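Local coordinates for 11S globulin subunit beta (Cucurbita maxima, PDB 2E9Q), which serves as a seed storage protein of the 11S globulin family, holding a reserve of nutrients in the pumpkin seed, at residues A[38-43]-A[47-52]; A[62-67]-A[186-191]; A[147-150]-A[154-157]; A[365-370]-A[375-380]. All blocks are in the same frame, centred on the assembly; numbering follows the deposited sequence.

Contacts 1, 2 and 3 involve one antiparallel sheet of the N-terminal cupin domain, while contact 4 lies in the C-terminal one. Contact 1 is true strand pairing at that sheet's margin within this chain, rich in charge and backbone hydrogen bonds. In contact 2 a loop lies against the next strand, 63-70, and in contact 3 side chains from two sheets meet; neither has a hydrogen bond between its segments. Contact 4 is also side-chain packing, an aliphatic group on an aromatic face. Contacts 2 and 3 are buried, contacts 1 and 4 partly buried. Glu49 of contact 1 bridges to Arg67 of contact 2, and Val376 of contact 4 packs on Trp51, joining the two domains.

Contact 1: A[38-43]-A[47-52]; sequences VRRAEA and FTEVWD
Arg40 and Glu49 both set CG anti to their own carbonyl carbon (chi1 -70° and -65°) and run on extended, which brings their polar ends together beside the strands. In the conformer described, one of two for Arg40, NE lies 2.9 Å from Glu49 OE2 in a salt bridge. The guanidinium and carboxylate planes are turned 60° apart, and the stems touch below them, Arg40 CG to Glu49 CG at 3.5 Å. Glu49 has a second mate, Arg67, on OE1, while Arg40 NH1 reaches a phosphate ion, probably from the crystallisation liquor; in this conformer two arginines thus hold the carboxylate. Glu42 lies alongside Phe47 on this face, its OE2 3.7 Å from Phe47 CB. Ala41, Thr48, Arg39 and Val50 turn to the other face. The backbones of Ala41 and Thr48 bond reciprocally, N to O, each at 2.8 Å. At the far end Val50 O accepts twice, from Val38 N at 2.8 Å and from Arg39 N at 3.1 Å, while Val50 N returns a bond to Arg39 O. Two residues facing one make a classic beta bulge, here in an antiparallel hairpin whose strand 39-43 is outermost, within this chain, in the sheet of the N-terminal cupin domain.

Contact 2: A[62-67]-A[186-191]; sequences GVNMIR and VERGVE
Strand 63-70 of the N-terminal cupin domain meets an irregular loop where Asn64 lies against Arg188 and Ile66 against Glu187. The Asn64 amide comes over one face of the Arg188 guanidinium, the side chains crossing at about a right angle with their planes 56° apart. As modelled, Asn64 ND2 sits 3.0 Å from Arg188 NH1. Both are donors, so no hydrogen bond forms, and the buried Asn64 OD1 has no partner in the model; the amide's assigned orientation is therefore open to some doubt. Arg188 folds back on itself through bends at chi2 and chi3 (-58° and -69°), which carries its head to the strand while NH1 donates to Pro172 O. A leucine in place of Arg188 would probably leave that carbonyl without its donor and uncover the Asn64 amide. More loosely, Ile66 CD1 meets Glu187 CG at 4.2 Å, the carboxylate itself being paired with Arg241. From Arg188 to Glu191 the loop makes a type II' beta turn. Asn64 and Ile66 thus face the loop, whose Val186 packs on Arg39 and Ala41 of the hairpin, while their strand runs between strands 46-50 and 155-162; Val63 and Met65 touch Val346 of strand 345-350.

Contact 3: A[147-150]-A[154-157]; sequences MYNR and DLVL
The Asn149 amide is the flat group at the crossing: Leu155 CB stands squarely over one face, 3.6 Å from Asn149 CG, and Leu155 N lies on that same side, 3.5 Å from Asn149 ND2 without a hydrogen bond. The two side chains slide past each other in opposite directions, so Leu155 CD1 ends near the base of the asparagine, 4.1 Å from Asn149 CB. With CG anti to the backbone N (chi1 -178°), the amide reaches over the connection, ND2 donating to Ser153 O just before the other segment and OD1 accepting from Gly151 N just after its own. Those two bonds fix the amide's rotation and tie it to the short connection. Putting a leucine at Asn149 would probably leave Gly151 N and Ser153 O without this side-chain partner and the connection freer to move. Deeper in, Met147 and Leu157 reach for each other tip to tip, Met147 SD to Leu157 CD1 at 3.7 Å, a contact resting on one of two Met147 conformers and so uncertain. Ile87 of strand 85-91 touches both. Tyr148 turns its ring the other way, to meet Phe249. The axes of strands 147-149 and 155-157 stay 8.6 Å apart, their N-to-C directions 144° apart, and share no backbone bond: they belong to different sheets. Alternate residues pointing inward from two facing antiparallel sheets form the interior typical of a cupin beta barrel.

Contact 4: A[365-370]-A[375-380]; sequences SVFDGE and QVLMIP
Phe367 and Leu377 face each other with their CA atoms 9.3 Å apart, too far for backbone pairing, so the segments meet mainly through side chains. Both have CG anti to the backbone N (chi1 -178° and 176°), which sends ring and isobutyl group toward each other between the segments. Leu377 CD1 settles over the ring as a CH-pi contact, 4.1 Å from the centroid of Phe367 and only 11° off the ring normal. The second methyl also meets the ring: Leu377 CD2 is 4.1 Å from Phe367 CD1, off the ring centre. In the ring plane, at its edge, lies Glu370 O. This is packing between the two sheets of the C-terminal cupin domain, strand 365-372 pairing with 353-359 in one and 376-379 with 345-350 in the other; Leu377 also touches Val356, and about 7 Å separates its side chain from that of Lys387, a residue assigned to magnesium binding. The first segment turns corners at Val366 and Gly369, which sets its short strand, Phe367 and Asp368, apart from the chain before and after. A weak bond from Ser365 OG to Phe367 O, 3.3 Å long, spans the first corner. Near the connection between the segments, Gln375 OE1 comes 3.9 Å from Glu370 O, both acceptors; the amide oxygen takes its hydrogen bond from Arg372 N, and NE2 gives one to Asp36 OD1. Glu370 turns its carboxylate away to Asn353, and Ser365 packs on Gly212 of a second subunit.

Contact 1: A[38-43]-A[47-52]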
loop_
_atom_site.group_PDB
_atom_site.type_symbol
_atom_site.label_atom_id
_atom_site.label_comp_id
_atom_site.label_asym_id
_atom_site.label_seq_id
_atom_site.Cartn_x
_atom_site.Cartn_y
_atom_site.Cartn_z
ATOM N N VAL A 38 6.378 26.825 -12.012
ATOM C CA VAL A 38 5.238 27.645 -12.396
ATOM C C VAL A 38 4.902 28.680 -11.330
ATOM O O VAL A 38 4.132 29.601 -11.575
ATOM C CB VAL A 38 3.968 26.786 -12.645
ATOM C CG1 VAL A 38 4.215 25.796 -13.762
ATOM C CG2 VAL A 38 3.569 26.063 -11.367
ATOM N N ARG A 39 5.485 28.533 -10.150
ATOM C CA ARG A 39 5.198 29.443 -9.053
ATOM C C ARG A 39 6.489 29.828 -8.321
ATOM O O ARG A 39 7.455 29.075 -8.318
ATOM C CB ARG A 39 4.200 28.773 -8.105
ATOM C CG ARG A 39 3.144 29.710 -7.556
ATOM C CD ARG A 39 1.963 28.954 -6.934
ATOM N NE ARG A 39 1.180 28.200 -7.920
ATOM C CZ ARG A 39 1.152 26.869 -8.000
ATOM N NH1 ARG A 39 0.408 26.276 -8.930
ATOM N NH2 ARG A 39 1.864 26.126 -7.152
ATOM N N ARG A 40 6.492 31.000 -7.690
ATOM C CA ARG A 40 7.678 31.499 -7.013
ATOM C C ARG A 40 7.380 32.330 -5.780
ATOM O O ARG A 40 6.432 33.107 -5.770
ATOM C CB ARG A 40 8.523 32.340 -7.969
ATOM C CG ARG A 40 9.192 31.532 -9.048
ATOM C CD ARG A 40 9.899 32.406 -10.063
ATOM N NE ARG A 40 10.355 31.595 -11.184
ATOM C CZ ARG A 40 9.560 30.810 -11.904
ATOM N NH1 ARG A 40 8.260 30.728 -11.630
ATOM N NH2 ARG A 40 10.069 30.092 -12.892
ATOM N N ALA A 41 8.206 32.156 -4.749
ATOM C CA ALA A 41 8.074 32.895 -3.495
ATOM C C ALA A 41 9.430 33.496 -3.109
ATOM O O ALA A 41 10.400 32.781 -2.829
ATOM C CB ALA A 41 7.572 31.977 -2.382
ATOM N N GLU A 42 9.489 34.820 -3.104
ATOM C CA GLU A 42 10.707 35.543 -2.772
ATOM C C GLU A 42 10.865 35.648 -1.260
ATOM O O GLU A 42 9.908 35.906 -0.535
ATOM C CB GLU A 42 10.655 36.946 -3.401
ATOM C CG GLU A 42 10.636 36.946 -4.932
ATOM C CD GLU A 42 11.998 36.653 -5.538
ATOM O OE1 GLU A 42 12.051 36.210 -6.710
ATOM O OE2 GLU A 42 13.015 36.878 -4.836
ATOM N N ALA A 43 12.077 35.436 -0.782
ATOM C CA ALA A 43 12.325 35.528 0.645
ATOM C C ALA A 43 13.427 36.549 0.893
ATOM O O ALA A 43 14.061 37.032 -0.044
ATOM C CB ALA A 43 12.733 34.157 1.204
ATOM N N PHE A 47 14.967 32.543 -2.639
ATOM C CA PHE A 47 13.637 32.370 -3.203
ATOM C C PHE A 47 13.334 30.908 -3.509
ATOM O O PHE A 47 14.233 30.111 -3.759
ATOM C CB PHE A 47 13.482 33.239 -4.468
ATOM C CG PHE A 47 14.470 32.924 -5.553
ATOM C CD1 PHE A 47 14.198 31.939 -6.494
ATOM C CD2 PHE A 47 15.672 33.618 -5.637
ATOM C CE1 PHE A 47 15.103 31.644 -7.509
ATOM C CE2 PHE A 47 16.595 33.336 -6.646
ATOM C CZ PHE A 47 16.309 32.344 -7.589
ATOM N N THR A 48 12.051 30.581 -3.498
ATOM C CA THR A 48 11.578 29.227 -3.733
ATOM C C THR A 48 10.707 29.109 -4.976
ATOM O O THR A 48 9.738 29.853 -5.146
ATOM C CB THR A 48 10.755 28.752 -2.532
ATOM O OG1 THR A 48 11.577 28.791 -1.363
ATOM C CG2 THR A 48 10.208 27.340 -2.766
ATOM N N GLU A 49 11.051 28.155 -5.829
ATOM C CA GLU A 49 10.308 27.909 -7.045
ATOM C C GLU A 49 9.619 26.543 -6.925
ATOM O O GLU A 49 10.212 25.581 -6.402
ATOM C CB GLU A 49 11.260 27.931 -8.237
ATOM C CG GLU A 49 11.895 29.303 -8.492
ATOM C CD GLU A 49 12.899 29.269 -9.626
ATOM O OE1 GLU A 49 14.049 28.833 -9.399
ATOM O OE2 GLU A 49 12.530 29.661 -10.750
ATOM N N VAL A 50 8.374 26.466 -7.400
ATOM C CA VAL A 50 7.598 25.230 -7.331
ATOM C C VAL A 50 7.025 24.815 -8.679
ATOM O O VAL A 50 6.508 25.652 -9.424
ATOM C CB VAL A 50 6.441 25.373 -6.331
ATOM C CG1 VAL A 50 5.721 24.054 -6.177
ATOM C CG2 VAL A 50 6.975 25.847 -4.983
ATOM N N TRP A 51 7.128 23.528 -9.000
ATOM C CA TRP A 51 6.595 23.032 -10.258
ATOM C C TRP A 51 5.090 22.790 -10.100
ATOM O O TRP A 51 4.557 22.858 -8.988
ATOM C CB TRP A 51 7.313 21.752 -10.698
ATOM C CG TRP A 51 8.562 21.999 -11.498
ATOM C CD1 TRP A 51 8.739 21.779 -12.839
ATOM C CD2 TRP A 51 9.823 22.475 -11.001
ATOM N NE1 TRP A 51 10.033 22.082 -13.206
ATOM C CE2 TRP A 51 10.718 22.510 -12.098
ATOM C CE3 TRP A 51 10.281 22.873 -9.736
ATOM C CZ2 TRP A 51 12.055 22.930 -11.965
ATOM C CZ3 TRP A 51 11.612 23.292 -9.604
ATOM C CH2 TRP A 51 12.479 23.316 -10.715
ATOM N N ASP A 52 4.409 22.522 -11.208
ATOM C CA ASP A 52 2.961 22.330 -11.167
ATOM C C ASP A 52 2.535 20.952 -10.698
ATOM O O ASP A 52 2.572 20.001 -11.457
ATOM C CB ASP A 52 2.353 22.615 -12.542
ATOM C CG ASP A 52 0.833 22.527 -12.537
ATOM O OD1 ASP A 52 0.210 22.753 -11.480
ATOM O OD2 ASP A 52 0.258 22.245 -13.602
#

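Contact 2: A[62-67]-A[186-191]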
loop_
_atom_site.group_PDB
_atom_site.type_symbol
_atom_site.label_atom_id
_atom_site.label_comp_id
_atom_site.label_asym_id
_atom_site.label_seq_id
_atom_site.Cartn_x
_atom_site.Cartn_y
_atom_site.Cartn_z
ATOM N N GLY A 62 2.190 11.363 -8.375
ATOM C CA GLY A 62 2.097 11.991 -7.075
ATOM C C GLY A 62 3.444 12.552 -6.656
ATOM O O GLY A 62 3.939 12.292 -5.556
ATOM N N VAL A 63 4.053 13.320 -7.544
ATOM C CA VAL A 63 5.340 13.906 -7.239
ATOM C C VAL A 63 5.219 15.423 -7.213
ATOM O O VAL A 63 4.297 16.000 -7.806
ATOM C CB VAL A 63 6.417 13.505 -8.296
ATOM C CG1 VAL A 63 6.363 12.009 -8.555
ATOM C CG2 VAL A 63 6.209 14.270 -9.584
ATOM N N ASN A 64 6.146 16.053 -6.505
ATOM C CA ASN A 64 6.218 17.500 -6.409
ATOM C C ASN A 64 7.696 17.821 -6.569
ATOM O O ASN A 64 8.558 17.015 -6.194
ATOM C CB ASN A 64 5.761 17.994 -5.038
ATOM C CG ASN A 64 4.351 17.573 -4.697
ATOM O OD1 ASN A 64 4.079 16.393 -4.447
ATOM N ND2 ASN A 64 3.442 18.538 -4.678
ATOM N N MET A 65 7.988 18.985 -7.137
ATOM C CA MET A 65 9.364 19.431 -7.330
ATOM C C MET A 65 9.470 20.874 -6.849
ATOM O O MET A 65 8.657 21.728 -7.213
ATOM C CB MET A 65 9.749 19.354 -8.808
ATOM C CG MET A 65 11.243 19.522 -9.089
ATOM S SD MET A 65 12.212 18.076 -8.604
ATOM C CE MET A 65 11.615 16.884 -9.776
ATOM N N ILE A 66 10.477 21.140 -6.029
ATOM C CA ILE A 66 10.708 22.463 -5.479
ATOM C C ILE A 66 12.191 22.780 -5.609
ATOM O O ILE A 66 13.038 21.894 -5.456
ATOM C CB ILE A 66 10.322 22.493 -3.998
ATOM C CG1 ILE A 66 8.844 22.145 -3.855
ATOM C CG2 ILE A 66 10.631 23.848 -3.386
ATOM C CD1 ILE A 66 8.385 22.033 -2.426
ATOM N N ARG A 67 12.507 24.033 -5.929
ATOM C CA ARG A 67 13.898 24.450 -6.047
ATOM C C ARG A 67 14.110 25.649 -5.140
ATOM O O ARG A 67 13.413 26.665 -5.240
ATOM C CB ARG A 67 14.265 24.802 -7.493
ATOM C CG ARG A 67 15.708 25.329 -7.661
ATOM C CD ARG A 67 16.127 25.378 -9.127
ATOM N NE ARG A 67 15.195 26.181 -9.918
ATOM C CZ ARG A 67 15.107 26.155 -11.244
ATOM N NH1 ARG A 67 14.220 26.928 -11.857
ATOM N NH2 ARG A 67 15.892 25.360 -11.963
ATOM N N VAL A 186 3.450 27.796 -0.572
ATOM C CA VAL A 186 3.353 27.701 -2.023
ATOM C C VAL A 186 3.599 26.277 -2.513
ATOM O O VAL A 186 3.369 25.971 -3.686
ATOM C CB VAL A 186 4.370 28.648 -2.712
ATOM C CG1 VAL A 186 5.793 28.261 -2.324
ATOM C CG2 VAL A 186 4.183 28.601 -4.236
ATOM N N GLU A 187 4.077 25.415 -1.615
ATOM C CA GLU A 187 4.332 24.020 -1.957
ATOM C C GLU A 187 3.115 23.528 -2.732
ATOM O O GLU A 187 3.245 22.841 -3.746
ATOM C CB GLU A 187 4.524 23.179 -0.691
ATOM C CG GLU A 187 5.611 23.703 0.238
ATOM C CD GLU A 187 5.185 24.943 1.005
ATOM O OE1 GLU A 187 6.040 25.556 1.674
ATOM O OE2 GLU A 187 3.990 25.302 0.946
ATOM N N ARG A 188 1.935 23.909 -2.248
ATOM C CA ARG A 188 0.669 23.554 -2.885
ATOM C C ARG A 188 -0.300 24.723 -2.718
ATOM O O ARG A 188 -1.403 24.720 -3.272
ATOM C CB ARG A 188 0.084 22.297 -2.242
ATOM C CG ARG A 188 1.055 21.125 -2.175
ATOM C CD ARG A 188 1.567 20.735 -3.554
ATOM N NE ARG A 188 0.538 20.133 -4.394
ATOM C CZ ARG A 188 0.190 18.854 -4.340
ATOM N NH1 ARG A 188 0.788 18.039 -3.482
ATOM N NH2 ARG A 188 -0.744 18.384 -5.158
ATOM N N GLY A 189 0.129 25.717 -1.941
ATOM C CA GLY A 189 -0.675 26.907 -1.700
ATOM C C GLY A 189 -2.100 26.656 -1.249
ATOM O O GLY A 189 -2.348 26.273 -0.109
ATOM N N VAL A 190 -3.044 26.888 -2.152
ATOM C CA VAL A 190 -4.455 26.679 -1.859
ATOM C C VAL A 190 -5.000 25.674 -2.873
ATOM O O VAL A 190 -6.059 25.074 -2.667
ATOM C CB VAL A 190 -5.245 28.017 -1.950
ATOM C CG1 VAL A 190 -6.676 27.824 -1.447
ATOM C CG2 VAL A 190 -4.532 29.098 -1.133
ATOM N N GLU A 191 -4.248 25.497 -3.960
ATOM C CA GLU A 191 -4.593 24.571 -5.039
ATOM C C GLU A 191 -6.073 24.209 -5.125
ATOM O O GLU A 191 -6.605 23.990 -6.215
ATOM C CB GLU A 191 -3.752 23.293 -4.919
ATOM C CG GLU A 191 -3.585 22.754 -3.496
ATOM C CD GLU A 191 -4.892 22.307 -2.864
ATOM O OE1 GLU A 191 -5.555 21.404 -3.425
ATOM O OE2 GLU A 191 -5.254 22.857 -1.801
#

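Contact 3: A[147-150]-A[154-157]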
loop_
_atom_site.group_PDB
_atom_site.type_symbol
_atom_site.label_atom_id
_atom_site.label_comp_id
_atom_site.label_asym_id
_atom_site.label_seq_id
_atom_site.Cartn_x
_atom_site.Cartn_y
_atom_site.Cartn_z
ATOM N N MET A 147 18.181 24.366 6.710
ATOM C CA MET A 147 19.437 24.406 5.993
ATOM C C MET A 147 19.993 25.814 5.953
ATOM O O MET A 147 19.242 26.793 5.864
ATOM C CB MET A 147 19.252 23.858 4.580
ATOM C CG MET A 147 18.915 22.374 4.567
ATOM S SD MET A 147 18.612 21.712 2.934
ATOM C CE MET A 147 16.830 21.859 2.852
ATOM N N TYR A 148 21.318 25.897 6.048
ATOM C CA TYR A 148 22.029 27.156 6.056
ATOM C C TYR A 148 23.125 27.144 5.005
ATOM O O TYR A 148 23.811 26.144 4.818
ATOM C CB TYR A 148 22.645 27.388 7.436
ATOM C CG TYR A 148 23.611 28.547 7.491
ATOM C CD1 TYR A 148 23.155 29.858 7.620
ATOM C CD2 TYR A 148 24.984 28.333 7.384
ATOM C CE1 TYR A 148 24.048 30.932 7.642
ATOM C CE2 TYR A 148 25.886 29.397 7.403
ATOM C CZ TYR A 148 25.408 30.692 7.534
ATOM O OH TYR A 148 26.293 31.739 7.556
ATOM N N ASN A 149 23.278 28.263 4.316
ATOM C CA ASN A 149 24.298 28.397 3.295
ATOM C C ASN A 149 25.512 29.033 3.973
ATOM O O ASN A 149 25.409 30.119 4.548
ATOM C CB ASN A 149 23.788 29.301 2.169
ATOM C CG ASN A 149 24.784 29.445 1.037
ATOM O OD1 ASN A 149 25.746 28.683 0.937
ATOM N ND2 ASN A 149 24.548 30.425 0.161
ATOM N N ARG A 150 26.649 28.346 3.924
ATOM C CA ARG A 150 27.870 28.864 4.533
ATOM C C ARG A 150 28.926 29.133 3.465
ATOM O O ARG A 150 30.084 29.398 3.774
ATOM C CB ARG A 150 28.410 27.882 5.589
ATOM C CG ARG A 150 29.188 26.677 5.065
ATOM C CD ARG A 150 29.649 25.814 6.253
ATOM N NE ARG A 150 30.777 24.923 5.960
ATOM C CZ ARG A 150 30.700 23.796 5.256
ATOM N NH1 ARG A 150 29.543 23.391 4.750
ATOM N NH2 ARG A 150 31.791 23.064 5.062
ATOM N N ASP A 154 25.485 30.945 -4.325
ATOM C CA ASP A 154 24.119 30.701 -3.867
ATOM C C ASP A 154 23.961 29.198 -3.666
ATOM O O ASP A 154 24.517 28.404 -4.415
ATOM C CB ASP A 154 23.085 31.155 -4.906
ATOM C CG ASP A 154 23.034 32.661 -5.079
ATOM O OD1 ASP A 154 22.791 33.384 -4.086
ATOM O OD2 ASP A 154 23.225 33.120 -6.224
ATOM N N LEU A 155 23.192 28.811 -2.663
ATOM C CA LEU A 155 22.961 27.398 -2.400
ATOM C C LEU A 155 21.716 26.983 -3.191
ATOM O O LEU A 155 20.624 27.457 -2.891
ATOM C CB LEU A 155 22.704 27.196 -0.908
ATOM C CG LEU A 155 23.155 25.906 -0.232
ATOM C CD1 LEU A 155 22.312 25.711 1.008
ATOM C CD2 LEU A 155 23.031 24.717 -1.173
ATOM N N VAL A 156 21.878 26.120 -4.193
ATOM C CA VAL A 156 20.745 25.657 -5.010
ATOM C C VAL A 156 20.357 24.203 -4.687
ATOM O O VAL A 156 21.145 23.271 -4.896
ATOM C CB VAL A 156 21.061 25.776 -6.532
ATOM C CG1 VAL A 156 19.845 25.374 -7.361
ATOM C CG2 VAL A 156 21.478 27.210 -6.874
ATOM N N LEU A 157 19.130 24.030 -4.193
ATOM C CA LEU A 157 18.602 22.725 -3.797
ATOM C C LEU A 157 17.394 22.224 -4.592
ATOM O O LEU A 157 16.354 22.895 -4.669
ATOM C CB LEU A 157 18.209 22.775 -2.333
ATOM C CG LEU A 157 19.284 23.415 -1.458
ATOM C CD1 LEU A 157 18.713 23.754 -0.095
ATOM C CD2 LEU A 157 20.461 22.468 -1.364
#

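Contact 4: A[365-370]-A[375-380]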
loop_
_atom_site.group_PDB
_atom_site.type_symbol
_atom_site.label_atom_id
_atom_site.label_comp_id
_atom_site.label_asym_id
_atom_site.label_seq_id
_atom_site.Cartn_x
_atom_site.Cartn_y
_atom_site.Cartn_z
ATOM N N SER A 365 4.652 7.962 -29.470
ATOM C CA SER A 365 5.584 8.908 -28.898
ATOM C C SER A 365 4.767 9.807 -27.971
ATOM O O SER A 365 3.835 10.467 -28.420
ATOM C CB SER A 365 6.222 9.725 -30.023
ATOM O OG SER A 365 7.050 10.752 -29.510
ATOM N N VAL A 366 5.084 9.807 -26.677
ATOM C CA VAL A 366 4.357 10.645 -25.728
ATOM C C VAL A 366 5.184 11.868 -25.348
ATOM O O VAL A 366 4.753 12.733 -24.567
ATOM C CB VAL A 366 3.945 9.850 -24.477
ATOM C CG1 VAL A 366 2.870 8.838 -24.865
ATOM C CG2 VAL A 366 5.166 9.143 -23.862
ATOM N N PHE A 367 6.386 11.920 -25.902
ATOM C CA PHE A 367 7.280 13.054 -25.739
ATOM C C PHE A 367 8.357 12.907 -26.787
ATOM O O PHE A 367 8.866 11.809 -27.021
ATOM C CB PHE A 367 7.929 13.136 -24.357
ATOM C CG PHE A 367 8.826 14.347 -24.194
ATOM C CD1 PHE A 367 10.201 14.252 -24.403
ATOM C CD2 PHE A 367 8.287 15.587 -23.882
ATOM C CE1 PHE A 367 11.029 15.383 -24.302
ATOM C CE2 PHE A 367 9.099 16.721 -23.776
ATOM C CZ PHE A 367 10.476 16.623 -23.987
ATOM N N ASP A 368 8.677 14.021 -27.430
ATOM C CA ASP A 368 9.693 14.055 -28.467
ATOM C C ASP A 368 10.139 15.502 -28.564
ATOM O O ASP A 368 9.522 16.313 -29.257
ATOM C CB ASP A 368 9.106 13.579 -29.800
ATOM C CG ASP A 368 10.119 13.597 -30.928
ATOM O OD1 ASP A 368 11.336 13.636 -30.647
ATOM O OD2 ASP A 368 9.699 13.559 -32.106
ATOM N N GLY A 369 11.203 15.829 -27.841
ATOM C CA GLY A 369 11.703 17.185 -27.856
ATOM C C GLY A 369 12.935 17.377 -27.002
ATOM O O GLY A 369 13.659 16.431 -26.707
ATOM N N GLU A 370 13.159 18.618 -26.595
ATOM C CA GLU A 370 14.310 18.969 -25.789
ATOM C C GLU A 370 13.996 19.139 -24.316
ATOM O O GLU A 370 12.874 19.456 -23.937
ATOM C CB GLU A 370 14.911 20.286 -26.284
ATOM C CG GLU A 370 15.551 20.232 -27.653
ATOM C CD GLU A 370 16.776 19.344 -27.679
ATOM O OE1 GLU A 370 16.672 18.210 -28.200
ATOM O OE2 GLU A 370 17.839 19.777 -27.167
ATOM N N GLN A 375 14.905 22.233 -16.263
ATOM C CA GLN A 375 13.623 21.612 -16.558
ATOM C C GLN A 375 13.467 20.207 -15.990
ATOM O O GLN A 375 14.452 19.525 -15.708
ATOM C CB GLN A 375 13.391 21.561 -18.070
ATOM C CG GLN A 375 13.371 22.921 -18.762
ATOM C CD GLN A 375 12.989 22.801 -20.228
ATOM O OE1 GLN A 375 13.523 21.960 -20.958
ATOM N NE2 GLN A 375 12.056 23.639 -20.664
ATOM N N VAL A 376 12.208 19.783 -15.863
ATOM C CA VAL A 376 11.850 18.469 -15.342
ATOM C C VAL A 376 10.995 17.638 -16.307
ATOM O O VAL A 376 9.983 18.111 -16.816
ATOM C CB VAL A 376 11.052 18.607 -14.027
ATOM C CG1 VAL A 376 10.620 17.217 -13.524
ATOM C CG2 VAL A 376 11.895 19.346 -12.982
ATOM N N LEU A 377 11.414 16.403 -16.559
ATOM C CA LEU A 377 10.665 15.488 -17.405
ATOM C C LEU A 377 10.368 14.257 -16.548
ATOM O O LEU A 377 11.281 13.606 -16.052
ATOM C CB LEU A 377 11.459 15.074 -18.646
ATOM C CG LEU A 377 10.731 14.023 -19.510
ATOM C CD1 LEU A 377 9.446 14.607 -20.104
ATOM C CD2 LEU A 377 11.643 13.546 -20.617
ATOM N N MET A 378 9.083 13.963 -16.368
ATOM C CA MET A 378 8.619 12.833 -15.569
ATOM C C MET A 378 8.461 11.667 -16.520
ATOM O O MET A 378 7.636 11.729 -17.429
ATOM C CB MET A 378 7.260 13.190 -14.949
ATOM C CG MET A 378 6.904 12.547 -13.609
ATOM S SD MET A 378 6.622 10.762 -13.603
ATOM C CE MET A 378 4.921 10.686 -14.104
ATOM N N ILE A 379 9.270 10.623 -16.347
ATOM C CA ILE A 379 9.183 9.434 -17.189
ATOM C C ILE A 379 8.435 8.346 -16.421
ATOM O O ILE A 379 8.946 7.804 -15.435
ATOM C CB ILE A 379 10.566 8.879 -17.541
ATOM C CG1 ILE A 379 11.465 9.990 -18.096
ATOM C CG2 ILE A 379 10.418 7.714 -18.509
ATOM C CD1 ILE A 379 11.173 10.369 -19.515
ATOM N N PRO A 380 7.213 8.001 -16.865
ATOM C CA PRO A 380 6.426 6.967 -16.184
ATOM C C PRO A 380 7.040 5.560 -16.215
ATOM O O PRO A 380 7.753 5.182 -17.151
ATOM C CB PRO A 380 5.083 7.003 -16.920
ATOM C CG PRO A 380 5.008 8.405 -17.453
ATOM C CD PRO A 380 6.417 8.659 -17.920
#